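Local coordinates for cellulose biosynthesis protein BcsG (Salmonella typhimurium LT2, PDB 5OLT) that is required for cellulose biosynthesis, this chain being its zinc-binding extramembrane domain, a member of the alkaline phosphatase family, at residues I107-A112 against A211-L216; L132-A137 against F141-M146. One frame throughout, in Å; residues are numbered along the deposited sequence. Where two conformers were deposited one is given.

Contact 1. Residues I107-A112 against A211-L216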
loop_
_atom_site.group_PDB
_atom_site.type_symbol
_atom_site.label_atom_id
_atom_site.label_comp_id
_atom_site.label_asym_id
_atom_site.label_seq_id
_atom_site.Cartn_x
_atom_site.Cartn_y
_atom_site.Cartn_z
ATOM N N ILE A 107 -9.166 -0.898 3.031
ATOM C CA ILE A 107 -9.376 -0.554 4.424
ATOM C C ILE A 107 -8.055 -0.642 5.206
ATOM O O ILE A 107 -7.758 0.240 6.015
ATOM C CB ILE A 107 -10.427 -1.490 5.072
ATOM C CG1 ILE A 107 -11.781 -1.374 4.337
ATOM C CG2 ILE A 107 -10.652 -1.091 6.534
ATOM C CD1 ILE A 107 -12.712 -2.523 4.697
ATOM N N ARG A 108 -7.247 -1.682 4.958
ATOM C CA ARG A 108 -5.969 -1.814 5.651
ATOM C C ARG A 108 -5.072 -0.595 5.353
ATOM O O ARG A 108 -4.427 -0.066 6.244
ATOM C CB ARG A 108 -5.287 -3.111 5.266
ATOM C CG ARG A 108 -5.974 -4.335 5.866
ATOM C CD ARG A 108 -5.263 -5.641 5.511
ATOM N NE ARG A 108 -5.934 -6.784 6.167
ATOM C CZ ARG A 108 -5.828 -7.074 7.469
ATOM N NH1 ARG A 108 -5.024 -6.383 8.280
ATOM N NH2 ARG A 108 -6.559 -8.085 7.978
ATOM N N LEU A 109 -5.016 -0.181 4.096
ATOM C CA LEU A 109 -4.211 0.982 3.736
ATOM C C LEU A 109 -4.748 2.264 4.380
ATOM O O LEU A 109 -3.965 3.077 4.897
ATOM C CB LEU A 109 -4.218 1.131 2.202
ATOM C CG LEU A 109 -3.498 2.355 1.596
ATOM C CD1 LEU A 109 -2.076 2.544 2.083
ATOM C CD2 LEU A 109 -3.491 2.178 0.096
ATOM N N LEU A 110 -6.074 2.437 4.383
ATOM C CA LEU A 110 -6.666 3.620 5.010
ATOM C C LEU A 110 -6.456 3.632 6.530
ATOM O O LEU A 110 -6.384 4.709 7.139
ATOM C CB LEU A 110 -8.153 3.801 4.612
ATOM C CG LEU A 110 -8.284 4.078 3.105
ATOM C CD1 LEU A 110 -9.707 3.854 2.667
ATOM C CD2 LEU A 110 -7.836 5.485 2.751
ATOM N N ARG A 111 -6.216 2.451 7.111
ATOM C CA ARG A 111 -5.927 2.340 8.540
ATOM C C ARG A 111 -4.421 2.140 8.792
ATOM O O ARG A 111 -4.008 1.550 9.790
ATOM C CB ARG A 111 -6.762 1.232 9.176
ATOM C CG ARG A 111 -8.253 1.502 9.138
ATOM C CD ARG A 111 -9.014 0.409 9.872
ATOM N NE ARG A 111 -10.445 0.629 9.710
ATOM C CZ ARG A 111 -11.363 -0.076 10.359
ATOM N NH1 ARG A 111 -10.972 -1.007 11.240
ATOM N NH2 ARG A 111 -12.650 0.227 10.156
ATOM N N ALA A 112 -3.567 2.708 7.902
ATOM C CA ALA A 112 -2.128 2.448 7.968
ATOM C C ALA A 112 -1.424 2.948 9.249
ATOM O O ALA A 112 -0.289 2.532 9.490
ATOM C CB ALA A 112 -1.418 3.082 6.771
ATOM N N ALA A 211 -4.185 15.573 0.524
ATOM C CA ALA A 211 -3.883 14.140 0.583
ATOM C C ALA A 211 -4.968 13.452 -0.206
ATOM O O ALA A 211 -6.147 13.594 0.095
ATOM C CB ALA A 211 -3.852 13.641 2.019
ATOM N N THR A 212 -4.563 12.691 -1.220
ATOM C CA THR A 212 -5.471 12.047 -2.146
ATOM C C THR A 212 -5.275 10.542 -2.115
ATOM O O THR A 212 -4.143 10.052 -2.204
ATOM C CB THR A 212 -5.215 12.569 -3.585
ATOM O OG1 THR A 212 -5.459 13.961 -3.594
ATOM C CG2 THR A 212 -6.122 11.911 -4.589
ATOM N N PHE A 213 -6.401 9.823 -2.018
ATOM C CA PHE A 213 -6.457 8.382 -2.191
ATOM C C PHE A 213 -6.986 8.082 -3.577
ATOM O O PHE A 213 -8.115 8.486 -3.925
ATOM C CB PHE A 213 -7.371 7.768 -1.123
ATOM C CG PHE A 213 -7.449 6.275 -1.188
ATOM C CD1 PHE A 213 -6.333 5.517 -0.812
ATOM C CD2 PHE A 213 -8.596 5.631 -1.621
ATOM C CE1 PHE A 213 -6.394 4.120 -0.853
ATOM C CE2 PHE A 213 -8.663 4.206 -1.691
ATOM C CZ PHE A 213 -7.540 3.477 -1.314
ATOM N N PHE A 214 -6.175 7.388 -4.376
ATOM C CA PHE A 214 -6.527 7.093 -5.760
ATOM C C PHE A 214 -6.526 5.577 -5.970
ATOM O O PHE A 214 -5.479 4.953 -5.780
ATOM C CB PHE A 214 -5.490 7.784 -6.680
ATOM C CG PHE A 214 -5.627 7.516 -8.175
ATOM C CD1 PHE A 214 -6.838 7.109 -8.796
ATOM C CD2 PHE A 214 -4.494 7.690 -8.999
ATOM C CE1 PHE A 214 -6.910 6.891 -10.164
ATOM C CE2 PHE A 214 -4.586 7.483 -10.378
ATOM C CZ PHE A 214 -5.777 7.078 -10.964
ATOM N N ASN A 215 -7.684 4.993 -6.327
ATOM C CA ASN A 215 -7.761 3.552 -6.547
ATOM C C ASN A 215 -7.923 3.237 -8.039
ATOM O O ASN A 215 -8.723 3.863 -8.727
ATOM C CB ASN A 215 -8.903 2.919 -5.724
ATOM C CG ASN A 215 -8.929 1.426 -5.874
ATOM O OD1 ASN A 215 -9.685 0.895 -6.684
ATOM N ND2 ASN A 215 -8.104 0.727 -5.084
ATOM N N LEU A 216 -7.102 2.298 -8.518
ATOM C CA LEU A 216 -6.973 1.966 -9.941
ATOM C C LEU A 216 -7.287 0.510 -10.220
ATOM O O LEU A 216 -6.667 -0.372 -9.638
ATOM C CB LEU A 216 -5.513 2.197 -10.437
ATOM C CG LEU A 216 -5.000 3.608 -10.418
ATOM C CD1 LEU A 216 -4.632 4.009 -9.003
ATOM C CD2 LEU A 216 -3.782 3.724 -11.323
#
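F213 reaches out from its strand and lays its ring against two consecutive leucines, L109 and L110, at the end of a helix. Taken outward from the backbone, CB leads off toward the helix, and with CG anti to the backbone N (chi1 -178°) the ring is carried across the gap between two backbones whose nearest CA atoms, those of L110 and F213, are still 8.6 Å apart. CG is the first atom to find a partner, L110 CD2 at 4.0 Å. F213 CD1 lies slightly nearer to that same methyl, at 3.9 Å. The next atom, CE1, sits between the two leucines: L110 CD2 is 4.1 Å from it and L109 CD2 only 3.6 Å.

The leucines use the ring differently. L110 puts its CD2 methyl over one face, 18° off the ring normal and displaced toward the CD1 side, which makes a CH-pi contact. L109 brings its own CD2 to the rim, in the ring plane. The two methyls thus meet the ring from different directions. The contact is small, 138 Å² in all, entirely apolar and buried.

Helix 102-110 starts at the zinc ligand S102 and ends here, while on the strand N215 ND2 donates to another ligand, E266; the F213 side chain itself lies about 10 Å from the zinc ion. F133 of helix 132-138 touches both F213 and L110. V63 and N65 of strand 60-66 touch L109, N65 also touches F213, and Y318 of helix 318-328 packs on L109.

Contact 2. Residues L132-A137 against F141-M146; sequences LFDNLA and FTQHLM
A helix-turn-strand unit closes on itself here: helix 132-138 ends in a tight turn and the chain comes back as an edge strand of the main sheet. F141 N donates to L136 O over 3.0 Å, a bond spanning five residues, a 6→1 bond of the kind found in a Schellman motif. It comes in from above the carbonyl plane, 39° out of it. The F141 carbonyl faces the helix too: its O takes a CA-H...O contact from A137 CA at 3.4 Å and shares a bridging water with F133 O.

Beside this polar closure, L136 CB packs on F141 CB at 3.9 Å, and L136 CD2 stands over one face of the F141 ring, 4.1 Å from its centroid, in a CH-pi contact. Farther along, Q143 stretches back to the helix: CG is anti to the backbone N (chi1 -175°) and the chain stays extended, which brings NE2 within 3.6 Å of F133 CB. The other end of that amide, OE1, is held by S168 OG.

F59 meets the F141 ring edge to face, while L136 rests on L61 and F133 on V63 of strand 60-66, and both F133 and L136 also touch A211 of strand 210-216.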
loop_
_atom_site.group_PDB
_atom_site.type_symbol
_atom_site.label_atom_id
_atom_site.label_comp_id
_atom_site.label_asym_id
_atom_site.label_seq_id
_atom_site.Cartn_x
_atom_site.Cartn_y
_atom_site.Cartn_z
ATOM N N LEU A 132 -5.099 7.074 8.450
ATOM C CA LEU A 132 -4.029 7.926 7.937
ATOM C C LEU A 132 -4.551 9.277 7.404
ATOM O O LEU A 132 -3.967 10.355 7.713
ATOM C CB LEU A 132 -3.297 7.168 6.818
ATOM C CG LEU A 132 -2.226 7.940 6.031
ATOM C CD1 LEU A 132 -1.082 8.332 6.989
ATOM C CD2 LEU A 132 -1.747 7.059 4.860
ATOM N N PHE A 133 -5.593 9.241 6.587
ATOM C CA PHE A 133 -6.131 10.455 5.974
ATOM C C PHE A 133 -6.811 11.357 6.998
ATOM O O PHE A 133 -6.812 12.583 6.819
ATOM C CB PHE A 133 -7.021 10.141 4.760
ATOM C CG PHE A 133 -6.234 9.673 3.571
ATOM C CD1 PHE A 133 -5.827 8.345 3.456
ATOM C CD2 PHE A 133 -5.873 10.579 2.577
ATOM C CE1 PHE A 133 -5.065 7.928 2.360
ATOM C CE2 PHE A 133 -5.135 10.172 1.469
ATOM C CZ PHE A 133 -4.719 8.856 1.362
ATOM N N ASP A 134 -7.345 10.777 8.082
ATOM C CA ASP A 134 -7.909 11.622 9.150
ATOM C C ASP A 134 -6.823 12.323 9.926
ATOM O O ASP A 134 -6.978 13.493 10.297
ATOM C CB ASP A 134 -8.746 10.774 10.084
ATOM C CG ASP A 134 -10.101 10.464 9.509
ATOM O OD1 ASP A 134 -10.522 11.121 8.514
ATOM O OD2 ASP A 134 -10.764 9.560 10.068
ATOM N N ASN A 135 -5.717 11.621 10.169
ATOM C CA ASN A 135 -4.555 12.222 10.813
ATOM C C ASN A 135 -4.084 13.406 9.973
ATOM O O ASN A 135 -3.746 14.461 10.521
ATOM C CB ASN A 135 -3.426 11.188 10.983
ATOM C CG ASN A 135 -3.777 10.108 12.011
ATOM O OD1 ASN A 135 -4.506 10.369 12.984
ATOM N ND2 ASN A 135 -3.282 8.906 11.808
ATOM N N LEU A 136 -4.064 13.242 8.648
ATOM C CA LEU A 136 -3.649 14.358 7.800
ATOM C C LEU A 136 -4.685 15.471 7.744
ATOM O O LEU A 136 -4.319 16.667 7.783
ATOM C CB LEU A 136 -3.326 13.826 6.404
ATOM C CG LEU A 136 -2.111 12.903 6.406
ATOM C CD1 LEU A 136 -2.047 12.218 5.042
ATOM C CD2 LEU A 136 -0.804 13.655 6.725
ATOM N N ALA A 137 -5.979 15.104 7.724
ATOM C CA ALA A 137 -7.041 16.133 7.691
ATOM C C ALA A 137 -6.945 17.032 8.917
ATOM O O ALA A 137 -7.116 18.258 8.804
ATOM C CB ALA A 137 -8.418 15.516 7.617
ATOM N N PHE A 141 -4.536 19.006 5.878
ATOM C CA PHE A 141 -4.501 18.472 4.517
ATOM C C PHE A 141 -5.923 18.228 4.006
ATOM O O PHE A 141 -6.682 17.438 4.609
ATOM C CB PHE A 141 -3.737 17.143 4.444
ATOM C CG PHE A 141 -2.252 17.253 4.679
ATOM C CD1 PHE A 141 -1.727 17.476 5.960
ATOM C CD2 PHE A 141 -1.358 17.081 3.609
ATOM C CE1 PHE A 141 -0.355 17.542 6.174
ATOM C CE2 PHE A 141 0.018 17.161 3.831
ATOM C CZ PHE A 141 0.525 17.401 5.109
ATOM N N THR A 142 -6.271 18.851 2.889
ATOM C CA THR A 142 -7.541 18.634 2.212
ATOM C C THR A 142 -7.572 17.172 1.741
ATOM O O THR A 142 -6.591 16.700 1.175
ATOM C CB THR A 142 -7.615 19.603 1.023
ATOM O OG1 THR A 142 -7.612 20.942 1.538
ATOM C CG2 THR A 142 -8.890 19.431 0.207
ATOM N N GLN A 143 -8.680 16.483 1.939
ATOM C CA GLN A 143 -8.813 15.074 1.575
ATOM C C GLN A 143 -9.518 14.927 0.245
ATOM O O GLN A 143 -10.504 15.605 -0.038
ATOM C CB GLN A 143 -9.616 14.382 2.687
ATOM C CG GLN A 143 -9.768 12.879 2.574
ATOM C CD GLN A 143 -10.586 12.361 3.750
ATOM O OE1 GLN A 143 -11.812 12.142 3.643
ATOM N NE2 GLN A 143 -9.932 12.219 4.887
ATOM N N HIS A 144 -8.983 14.056 -0.617
ATOM C CA HIS A 144 -9.590 13.794 -1.918
ATOM C C HIS A 144 -9.655 12.296 -2.134
ATOM O O HIS A 144 -8.741 11.558 -1.737
ATOM C CB HIS A 144 -8.809 14.422 -3.091
ATOM C CG HIS A 144 -8.729 15.922 -3.058
ATOM N ND1 HIS A 144 -9.817 16.726 -3.306
ATOM C CD2 HIS A 144 -7.673 16.758 -2.903
ATOM C CE1 HIS A 144 -9.448 17.995 -3.256
ATOM N NE2 HIS A 144 -8.153 18.043 -2.999
ATOM N N LEU A 145 -10.718 11.878 -2.797
ATOM C CA LEU A 145 -10.895 10.494 -3.219
ATOM C C LEU A 145 -11.065 10.516 -4.722
ATOM O O LEU A 145 -11.916 11.216 -5.235
ATOM C CB LEU A 145 -12.146 9.953 -2.548
ATOM C CG LEU A 145 -12.588 8.560 -2.974
ATOM C CD1 LEU A 145 -11.505 7.525 -2.631
ATOM C CD2 LEU A 145 -13.918 8.234 -2.292
ATOM N N MET A 146 -10.270 9.680 -5.389
ATOM C CA MET A 146 -10.209 9.627 -6.818
ATOM C C MET A 146 -10.197 8.174 -7.225
ATOM O O MET A 146 -9.535 7.346 -6.555
ATOM C CB MET A 146 -8.891 10.295 -7.228
ATOM C CG MET A 146 -8.756 10.592 -8.686
ATOM S SD MET A 146 -7.523 11.898 -8.896
ATOM C CE MET A 146 -5.983 11.025 -8.777
HETATM O O HOH W 1 -6.695 14.258 4.392
HETATM O O HOH W 2 -10.710 10.085 6.252
#

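Contact 2 is nested inside contact 1 along the chain: helix 102-110 comes first, then helix 132-138 and strand 142-147, and finally strand 210-216. The centres of the two contacts lie about 9 Å apart. The two strands are parallel neighbours at one margin of the seven-stranded mixed sheet, joined by probable hydrogen bonds from A211 N to T142 O (2.7 Å) and from M146 N to F213 O (2.9 Å). On the helix side, L110 and L132 share a backbone hydrogen bond, and F133 touches L110. The two helices thus pack next to each other against this part of the sheet, with contact 1 deeper in the domain and nearer the zinc site, and contact 2 at the outer edge.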